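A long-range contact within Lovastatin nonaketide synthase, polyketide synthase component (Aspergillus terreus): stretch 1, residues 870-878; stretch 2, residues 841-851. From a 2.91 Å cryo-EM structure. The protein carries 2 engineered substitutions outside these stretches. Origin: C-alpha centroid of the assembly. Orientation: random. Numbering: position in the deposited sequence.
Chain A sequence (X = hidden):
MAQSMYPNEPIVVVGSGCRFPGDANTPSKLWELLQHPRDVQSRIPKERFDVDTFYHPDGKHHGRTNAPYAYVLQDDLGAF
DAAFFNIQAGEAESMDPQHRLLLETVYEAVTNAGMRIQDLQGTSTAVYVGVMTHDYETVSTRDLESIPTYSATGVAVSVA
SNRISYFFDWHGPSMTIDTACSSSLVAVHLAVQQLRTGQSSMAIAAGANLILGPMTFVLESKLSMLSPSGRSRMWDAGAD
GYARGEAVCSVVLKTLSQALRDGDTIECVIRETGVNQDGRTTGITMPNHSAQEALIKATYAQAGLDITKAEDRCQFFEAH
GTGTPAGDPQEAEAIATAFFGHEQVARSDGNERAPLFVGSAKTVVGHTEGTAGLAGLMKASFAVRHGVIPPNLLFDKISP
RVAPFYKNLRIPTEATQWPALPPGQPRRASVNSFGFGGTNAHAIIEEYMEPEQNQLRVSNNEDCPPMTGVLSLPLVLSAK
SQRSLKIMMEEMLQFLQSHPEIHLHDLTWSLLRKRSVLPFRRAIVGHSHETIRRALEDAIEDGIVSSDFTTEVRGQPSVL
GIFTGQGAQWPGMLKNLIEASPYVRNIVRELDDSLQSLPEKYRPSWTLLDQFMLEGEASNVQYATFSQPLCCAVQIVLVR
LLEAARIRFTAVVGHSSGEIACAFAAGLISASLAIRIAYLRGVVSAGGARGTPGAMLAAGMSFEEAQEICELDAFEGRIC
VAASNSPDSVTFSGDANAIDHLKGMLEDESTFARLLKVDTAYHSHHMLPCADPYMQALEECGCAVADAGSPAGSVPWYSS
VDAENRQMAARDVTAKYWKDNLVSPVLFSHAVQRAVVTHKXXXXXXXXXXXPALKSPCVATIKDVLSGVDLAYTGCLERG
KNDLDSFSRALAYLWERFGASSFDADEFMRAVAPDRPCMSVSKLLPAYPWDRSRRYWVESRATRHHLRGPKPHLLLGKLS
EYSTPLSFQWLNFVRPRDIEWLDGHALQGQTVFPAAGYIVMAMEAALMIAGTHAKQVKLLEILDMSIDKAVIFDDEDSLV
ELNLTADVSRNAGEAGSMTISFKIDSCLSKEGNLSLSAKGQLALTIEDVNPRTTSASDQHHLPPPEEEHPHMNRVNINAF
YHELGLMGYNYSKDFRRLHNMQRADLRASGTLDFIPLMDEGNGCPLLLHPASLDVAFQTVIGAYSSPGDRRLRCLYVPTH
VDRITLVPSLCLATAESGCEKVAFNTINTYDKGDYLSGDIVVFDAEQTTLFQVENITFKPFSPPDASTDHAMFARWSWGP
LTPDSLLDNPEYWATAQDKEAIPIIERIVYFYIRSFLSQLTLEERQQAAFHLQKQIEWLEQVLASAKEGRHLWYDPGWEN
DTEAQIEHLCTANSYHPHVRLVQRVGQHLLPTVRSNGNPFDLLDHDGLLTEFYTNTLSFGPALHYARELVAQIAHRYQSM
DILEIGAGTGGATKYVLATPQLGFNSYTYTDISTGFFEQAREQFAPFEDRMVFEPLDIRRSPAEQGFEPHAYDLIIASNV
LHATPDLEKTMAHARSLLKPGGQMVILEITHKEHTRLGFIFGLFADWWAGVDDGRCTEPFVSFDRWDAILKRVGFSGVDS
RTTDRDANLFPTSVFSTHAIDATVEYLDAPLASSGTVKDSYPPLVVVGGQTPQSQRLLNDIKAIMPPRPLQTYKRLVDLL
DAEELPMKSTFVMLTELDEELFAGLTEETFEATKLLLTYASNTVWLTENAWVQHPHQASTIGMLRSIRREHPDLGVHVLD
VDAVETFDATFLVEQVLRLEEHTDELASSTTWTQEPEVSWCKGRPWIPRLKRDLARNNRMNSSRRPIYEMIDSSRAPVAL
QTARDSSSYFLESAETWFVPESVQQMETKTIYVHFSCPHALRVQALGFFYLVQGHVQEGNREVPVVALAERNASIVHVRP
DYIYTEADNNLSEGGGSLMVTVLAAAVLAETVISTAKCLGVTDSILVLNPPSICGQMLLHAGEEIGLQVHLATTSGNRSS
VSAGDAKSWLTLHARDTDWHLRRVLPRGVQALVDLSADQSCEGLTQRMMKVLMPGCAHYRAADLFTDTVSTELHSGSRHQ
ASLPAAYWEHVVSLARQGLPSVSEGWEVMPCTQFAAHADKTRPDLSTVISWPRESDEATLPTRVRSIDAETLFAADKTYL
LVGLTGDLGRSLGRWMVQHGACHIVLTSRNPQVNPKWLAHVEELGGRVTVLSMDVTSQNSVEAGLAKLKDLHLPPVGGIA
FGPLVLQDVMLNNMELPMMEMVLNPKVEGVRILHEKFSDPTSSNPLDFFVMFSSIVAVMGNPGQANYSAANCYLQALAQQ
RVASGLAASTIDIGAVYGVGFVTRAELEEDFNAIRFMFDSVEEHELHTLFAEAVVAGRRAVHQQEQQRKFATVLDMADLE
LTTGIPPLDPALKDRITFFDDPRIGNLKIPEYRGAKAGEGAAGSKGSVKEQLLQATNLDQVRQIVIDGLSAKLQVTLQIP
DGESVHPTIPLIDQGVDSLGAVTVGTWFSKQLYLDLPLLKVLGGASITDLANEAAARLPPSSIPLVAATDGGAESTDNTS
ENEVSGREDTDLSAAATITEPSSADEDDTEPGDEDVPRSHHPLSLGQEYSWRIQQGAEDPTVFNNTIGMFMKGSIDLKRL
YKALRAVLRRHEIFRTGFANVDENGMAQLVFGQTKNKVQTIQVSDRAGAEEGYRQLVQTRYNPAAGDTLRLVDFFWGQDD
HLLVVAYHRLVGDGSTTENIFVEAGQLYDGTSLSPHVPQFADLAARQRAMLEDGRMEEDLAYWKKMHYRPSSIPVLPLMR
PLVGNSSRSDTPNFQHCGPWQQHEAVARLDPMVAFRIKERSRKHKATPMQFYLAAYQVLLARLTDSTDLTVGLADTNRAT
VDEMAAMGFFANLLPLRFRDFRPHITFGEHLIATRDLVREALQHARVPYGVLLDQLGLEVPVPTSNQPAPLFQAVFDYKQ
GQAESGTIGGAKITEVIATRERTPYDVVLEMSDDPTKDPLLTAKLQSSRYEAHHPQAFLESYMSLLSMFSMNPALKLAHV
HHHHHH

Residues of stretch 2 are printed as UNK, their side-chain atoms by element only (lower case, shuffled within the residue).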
ATOM      1  N   ASP A 870      50.839 -21.840 -38.631  1.00197.35           N
ATOM      2  CA  ASP A 870      51.829 -20.825 -38.274  1.00197.35           C
ATOM      3  C   ASP A 870      52.314 -21.100 -36.853  1.00197.35           C
ATOM      4  O   ASP A 870      51.901 -20.464 -35.880  1.00197.35           O
ATOM      5  CB  ASP A 870      51.237 -19.427 -38.408  1.00197.35           C
ATOM      6  CG  ASP A 870      52.249 -18.334 -38.125  1.00197.35           C
ATOM      7  OD1 ASP A 870      53.439 -18.658 -37.923  1.00197.35           O
ATOM      8  OD2 ASP A 870      51.854 -17.150 -38.105  1.00197.35           O
ATOM      9  N   LEU A 871      53.211 -22.075 -36.740  1.00189.77           N
ATOM     10  CA  LEU A 871      53.776 -22.415 -35.443  1.00189.77           C
ATOM     11  C   LEU A 871      54.600 -21.254 -34.899  1.00189.77           C
ATOM     12  O   LEU A 871      55.234 -20.504 -35.646  1.00189.77           O
ATOM     13  CB  LEU A 871      54.644 -23.669 -35.544  1.00189.77           C
ATOM     14  CG  LEU A 871      53.920 -24.980 -35.866  1.00189.77           C
ATOM     15  CD1 LEU A 871      54.892 -26.148 -35.836  1.00189.77           C
ATOM     16  CD2 LEU A 871      52.767 -25.225 -34.904  1.00189.77           C
ATOM     17  N   ALA A 872      54.583 -21.116 -33.578  1.00175.96           N
ATOM     18  CA  ALA A 872      55.280 -20.017 -32.927  1.00175.96           C
ATOM     19  C   ALA A 872      56.779 -20.104 -33.180  1.00175.96           C
ATOM     20  O   ALA A 872      57.352 -21.191 -33.287  1.00175.96           O
ATOM     21  CB  ALA A 872      55.002 -20.035 -31.427  1.00175.96           C
ATOM     22  N   TYR A 873      57.416 -18.939 -33.279  1.00186.63           N
ATOM     23  CA  TYR A 873      58.854 -18.842 -33.486  1.00186.63           C
ATOM     24  C   TYR A 873      59.442 -17.875 -32.470  1.00186.63           C
ATOM     25  O   TYR A 873      58.825 -16.856 -32.144  1.00186.63           O
ATOM     26  CB  TYR A 873      59.175 -18.371 -34.904  1.00186.63           C
ATOM     27  CG  TYR A 873      60.539 -18.797 -35.389  1.00186.63           C
ATOM     28  CD1 TYR A 873      60.698 -19.956 -36.134  1.00186.63           C
ATOM     29  CD2 TYR A 873      61.666 -18.043 -35.102  1.00186.63           C
ATOM     30  CE1 TYR A 873      61.941 -20.351 -36.580  1.00186.63           C
ATOM     31  CE2 TYR A 873      62.915 -18.431 -35.545  1.00186.63           C
ATOM     32  CZ  TYR A 873      63.047 -19.588 -36.284  1.00186.63           C
ATOM     33  OH  TYR A 873      64.285 -19.989 -36.735  1.00186.63           O
ATOM     34  N   THR A 874      60.634 -18.197 -31.969  1.00176.55           N
ATOM     35  CA  THR A 874      61.242 -17.422 -30.894  1.00176.55           C
ATOM     36  C   THR A 874      62.749 -17.350 -31.068  1.00176.55           C
ATOM     37  O   THR A 874      63.403 -18.376 -31.274  1.00176.55           O
ATOM     38  CB  THR A 874      60.912 -18.038 -29.531  1.00176.55           C
ATOM     39  OG1 THR A 874      59.497 -18.007 -29.320  1.00176.55           O
ATOM     40  CG2 THR A 874      61.608 -17.279 -28.417  1.00176.55           C
ATOM     41  N   GLY A 875      63.297 -16.143 -30.959  1.00180.84           N
ATOM     42  CA  GLY A 875      64.730 -15.938 -30.927  1.00180.84           C
ATOM     43  C   GLY A 875      65.217 -15.745 -29.502  1.00180.84           C
ATOM     44  O   GLY A 875      64.495 -15.232 -28.650  1.00180.84           O
ATOM     45  N   CYS A 876      66.459 -16.164 -29.249  1.00180.77           N
ATOM     46  CA  CYS A 876      67.036 -16.106 -27.914  1.00180.77           C
ATOM     47  C   CYS A 876      68.325 -15.302 -27.826  1.00180.77           C
ATOM     48  O   CYS A 876      68.786 -15.033 -26.711  1.00180.77           O
ATOM     49  CB  CYS A 876      67.302 -17.524 -27.385  1.00180.77           C
ATOM     50  SG  CYS A 876      68.428 -18.491 -28.407  1.00180.77           S
ATOM     51  N   LEU A 877      68.923 -14.918 -28.953  1.00187.89           N
ATOM     52  CA  LEU A 877      70.097 -14.043 -28.955  1.00187.89           C
ATOM     53  C   LEU A 877      69.982 -13.156 -30.191  1.00187.89           C
ATOM     54  O   LEU A 877      70.360 -13.561 -31.294  1.00187.89           O
ATOM     55  CB  LEU A 877      71.397 -14.840 -28.949  1.00187.89           C
ATOM     56  CG  LEU A 877      72.533 -14.257 -28.105  1.00187.89           C
ATOM     57  CD1 LEU A 877      72.167 -14.244 -26.627  1.00187.89           C
ATOM     58  CD2 LEU A 877      73.817 -15.037 -28.324  1.00187.89           C
ATOM     59  N   GLU A 878      69.453 -11.950 -29.999  1.00185.61           N
ATOM     60  CA  GLU A 878      69.164 -11.055 -31.106  1.00185.61           C
ATOM     61  C   GLU A 878      70.440 -10.366 -31.588  1.00185.61           C
ATOM     62  O   GLU A 878      71.535 -10.571 -31.057  1.00185.61           O
ATOM     63  CB  GLU A 878      68.105 -10.034 -30.694  1.00185.61           C
ATOM     64  CG  GLU A 878      66.682 -10.573 -30.719  1.00185.61           C
ATOM     65  CD  GLU A 878      66.439 -11.639 -29.671  1.00185.61           C
ATOM     66  OE1 GLU A 878      67.025 -11.537 -28.574  1.00185.61           O
ATOM     67  OE2 GLU A 878      65.667 -12.580 -29.946  1.00185.61           O
ATOM     68  N   UNK A 841      52.678 -32.768 -33.969  1.00190.64           N
ATOM     69  CA  UNK A 841      52.297 -32.225 -32.669  1.00190.64           C
ATOM     70  C   UNK A 841      53.262 -31.158 -32.165  1.00190.64           C
ATOM     71  O   UNK A 841      53.095 -30.698 -31.028  1.00190.64           O
ATOM     72  c   UNK A 841      52.195 -33.356 -31.644  1.00190.64           C
ATOM     73  N   UNK A 842      54.252 -30.753 -32.959  1.00185.74           N
ATOM     74  CA  UNK A 842      55.162 -29.697 -32.539  1.00185.74           C
ATOM     75  C   UNK A 842      54.391 -28.409 -32.287  1.00185.74           C
ATOM     76  O   UNK A 842      53.430 -28.090 -32.993  1.00185.74           O
ATOM     77  c   UNK A 842      57.232 -28.343 -33.322  1.00185.74           C
ATOM     78  c   UNK A 842      58.060 -28.651 -32.084  1.00185.74           C
ATOM     79  c   UNK A 842      58.128 -28.116 -34.527  1.00185.74           C
ATOM     80  c   UNK A 842      56.234 -29.468 -33.604  1.00185.74           C
ATOM     81  N   UNK A 843      54.820 -27.663 -31.271  1.00175.04           N
ATOM     82  CA  UNK A 843      54.142 -26.445 -30.851  1.00175.04           C
ATOM     83  C   UNK A 843      54.918 -25.183 -31.196  1.00175.04           C
ATOM     84  O   UNK A 843      54.349 -24.253 -31.776  1.00175.04           O
ATOM     85  o   UNK A 843      53.229 -28.287 -27.919  1.00175.04           O
ATOM     86  c   UNK A 843      53.876 -26.491 -29.340  1.00175.04           C
ATOM     87  o   UNK A 843      51.972 -27.879 -29.671  1.00175.04           O
ATOM     88  c   UNK A 843      52.958 -27.632 -28.947  1.00175.04           C
ATOM     89  N   UNK A 844      56.206 -25.119 -30.858  1.00172.93           N
ATOM     90  CA  UNK A 844      56.988 -23.900 -31.023  1.00172.93           C
ATOM     91  C   UNK A 844      58.336 -24.250 -31.645  1.00172.93           C
ATOM     92  O   UNK A 844      58.735 -25.411 -31.711  1.00172.93           O
ATOM     93  c   UNK A 844      57.817 -20.895 -28.707  1.00172.93           C
ATOM     94  c   UNK A 844      57.833 -24.054 -28.652  1.00172.93           C
ATOM     95  c   UNK A 844      57.952 -21.853 -29.866  1.00172.93           C
ATOM     96  c   UNK A 844      57.165 -23.153 -29.682  1.00172.93           C
ATOM     97  N   UNK A 845      59.017 -23.229 -32.137  1.00178.78           N
ATOM     98  CA  UNK A 845      60.387 -23.377 -32.601  1.00178.78           C
ATOM     99  C   UNK A 845      61.245 -22.244 -32.086  1.00178.78           C
ATOM    100  O   UNK A 845      60.805 -21.096 -32.024  1.00178.78           O
ATOM    101  N   UNK A 846      62.474 -22.580 -31.709  1.00180.42           N
ATOM    102  CA  UNK A 846      63.425 -21.625 -31.153  1.00180.42           C
ATOM    103  C   UNK A 846      64.659 -21.607 -32.042  1.00180.42           C
ATOM    104  O   UNK A 846      65.258 -22.658 -32.306  1.00180.42           O
ATOM    105  c   UNK A 846      65.036 -21.179 -29.280  1.00180.42           C
ATOM    106  c   UNK A 846      62.789 -22.265 -27.389  1.00180.42           C
ATOM    107  c   UNK A 846      63.804 -21.966 -29.705  1.00180.42           C
ATOM    108  c   UNK A 846      62.633 -21.668 -28.769  1.00180.42           C
ATOM    109  N   UNK A 847      65.039 -20.413 -32.493  1.00190.80           N
ATOM    110  CA  UNK A 847      66.275 -20.210 -33.242  1.00190.80           C
ATOM    111  C   UNK A 847      67.409 -20.069 -32.237  1.00190.80           C
ATOM    112  O   UNK A 847      67.788 -18.968 -31.835  1.00190.80           O
ATOM    113  c   UNK A 847      67.426 -18.716 -34.961  1.00190.80           C
ATOM    114  c   UNK A 847      66.172 -18.987 -34.144  1.00190.80           C
ATOM    115  c   UNK A 847      67.226 -17.627 -35.996  1.00190.80           C
ATOM    116  o   UNK A 847      68.232 -17.157 -36.568  1.00190.80           O
ATOM    117  o   UNK A 847      66.064 -17.241 -36.239  1.00190.80           O
ATOM    118  N   UNK A 848      67.963 -21.211 -31.834  1.00190.49           N
ATOM    119  CA  UNK A 848      69.067 -21.213 -30.883  1.00190.49           C
ATOM    120  C   UNK A 848      70.250 -20.495 -31.511  1.00190.49           C
ATOM    121  O   UNK A 848      70.729 -20.877 -32.585  1.00190.49           O
ATOM    122  c   UNK A 848      69.435 -22.646 -30.483  1.00190.49           C
ATOM    123  c   UNK A 848      68.198 -23.416 -30.040  1.00190.49           C
ATOM    124  c   UNK A 848      70.487 -22.636 -29.383  1.00190.49           C
ATOM    125  N   UNK A 849      70.722 -19.452 -30.848  1.00192.42           N
ATOM    126  CA  UNK A 849      71.898 -18.728 -31.298  1.00192.42           C
ATOM    127  C   UNK A 849      71.539 -17.363 -31.868  1.00192.42           C
ATOM    128  O   UNK A 849      70.839 -16.580 -31.230  1.00192.42           O
ATOM    129  N   UNK A 850      72.008 -17.094 -33.085  1.00197.06           N
ATOM    130  CA  UNK A 850      72.039 -15.736 -33.629  1.00197.06           C
ATOM    131  C   UNK A 850      70.779 -15.459 -34.452  1.00197.06           C
ATOM    132  O   UNK A 850      70.749 -15.549 -35.680  1.00197.06           O
ATOM    133  c   UNK A 850      73.307 -15.539 -34.446  1.00197.06           C
ATOM    134  s   UNK A 850      74.759 -16.241 -33.636  1.00197.06           S
ATOM    135  N   UNK A 851      69.719 -15.112 -33.728  1.00192.55           N
ATOM    136  CA  UNK A 851      68.511 -14.595 -34.344  1.00192.55           C
ATOM    137  C   UNK A 851      68.819 -13.246 -34.998  1.00192.55           C
ATOM    138  O   UNK A 851      69.684 -12.506 -34.518  1.00192.55           O
ATOM    139  n   UNK A 851      65.430 -13.002 -33.821  1.00192.55           N
ATOM    140  c   UNK A 851      65.151 -15.104 -34.346  1.00192.55           C
ATOM    141  c   UNK A 851      64.220 -13.118 -34.340  1.00192.55           C
ATOM    142  n   UNK A 851      64.027 -14.383 -34.669  1.00192.55           N
ATOM    143  c   UNK A 851      67.425 -14.446 -33.278  1.00192.55           C
ATOM    144  c   UNK A 851      66.046 -14.234 -33.818  1.00192.55           C
TER

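Position 841 has one side-chain carbon, its CA-to-CB bond pointing away from stretch 1, and it touches nothing there. A lone CB means alanine, Ala-841.

Position 842 has four side-chain carbons, forked at the second. One tip lies 4.0 Å from CD1 of Leu-871, and the backbone O lies 3.5 Å from CD2 of Leu-871. A fork at the second carbon makes this Leu-842, and the tip is its CD2.

Position 843 has two carbons, the second carrying two oxygens. The CA-to-CB bond points away from stretch 1, and the contact is made by the backbone: O is 3.6 Å from CD2 of Leu-871. The short carboxylate makes this Asp-843.

Position 844 has four carbons, forked at the first, one arm two carbons long. The near carbon of that arm packs 3.8 Å from CB of Ala-872, and its last carbon is 3.4 Å from OG1 of Thr-874. This is Ile-844.

Position 845 has no side-chain atoms. Its N donates to O of Ala-872 (2.9 Å), and its O accepts from N of Thr-874 (2.9 Å). The same O lies over one face of the Tyr-873 ring. This is Gly-845.

Position 846 repeats the pattern of Ile-844: four carbons, forked at the first, one arm longer. The near carbon of the longer arm is 4.1 Å from CB of Thr-874. It is Ile-846.

Position 847 has three carbons in a row, the third carrying two oxygens. Its N donates to O of Thr-874 (2.9 Å). One carboxylate oxygen lies 3.3 Å from OH of Tyr-873, at best a weak hydrogen bond. This is Glu-847, and that oxygen is OE1.

Position 848 has one carbon carrying two more. The CA-to-CB bond points away, but CA is 3.7 Å from SG of Cys-876. This is Val-848.

Position 849 has no side chain and a positive phi of 108°. Its N donates to SG of Cys-876 at 3.5 Å. A CB here would jam against the preceding carbonyl O, as expected for Gly-849.

Position 850 has one carbon, then a sulfur. The CA-to-CB bond points away. This is Cys-850.

Position 851 has one carbon, then a five-membered ring with two nitrogens. CA of Gly-875 sits over the ring face, 3.8 Å from its centroid. This is His-851. A CB on Gly-875 would clash with its CG.

The contact is a pair of parallel strands. Three backbone hydrogen bonds, donated in turn by Gly-845, Thr-874 and Glu-847, alternate between them and hold the register. Ala-872 and Thr-874 thus stand beside Ile-844 and Ile-846 on one face. Farther along, N of Gly-849 bonds to SG of Cys-876, and N of His-851 bonds weakly to O of Leu-877 (3.0 Å).

Stretch 2, residues 841-851: ALDIGIEVGCH
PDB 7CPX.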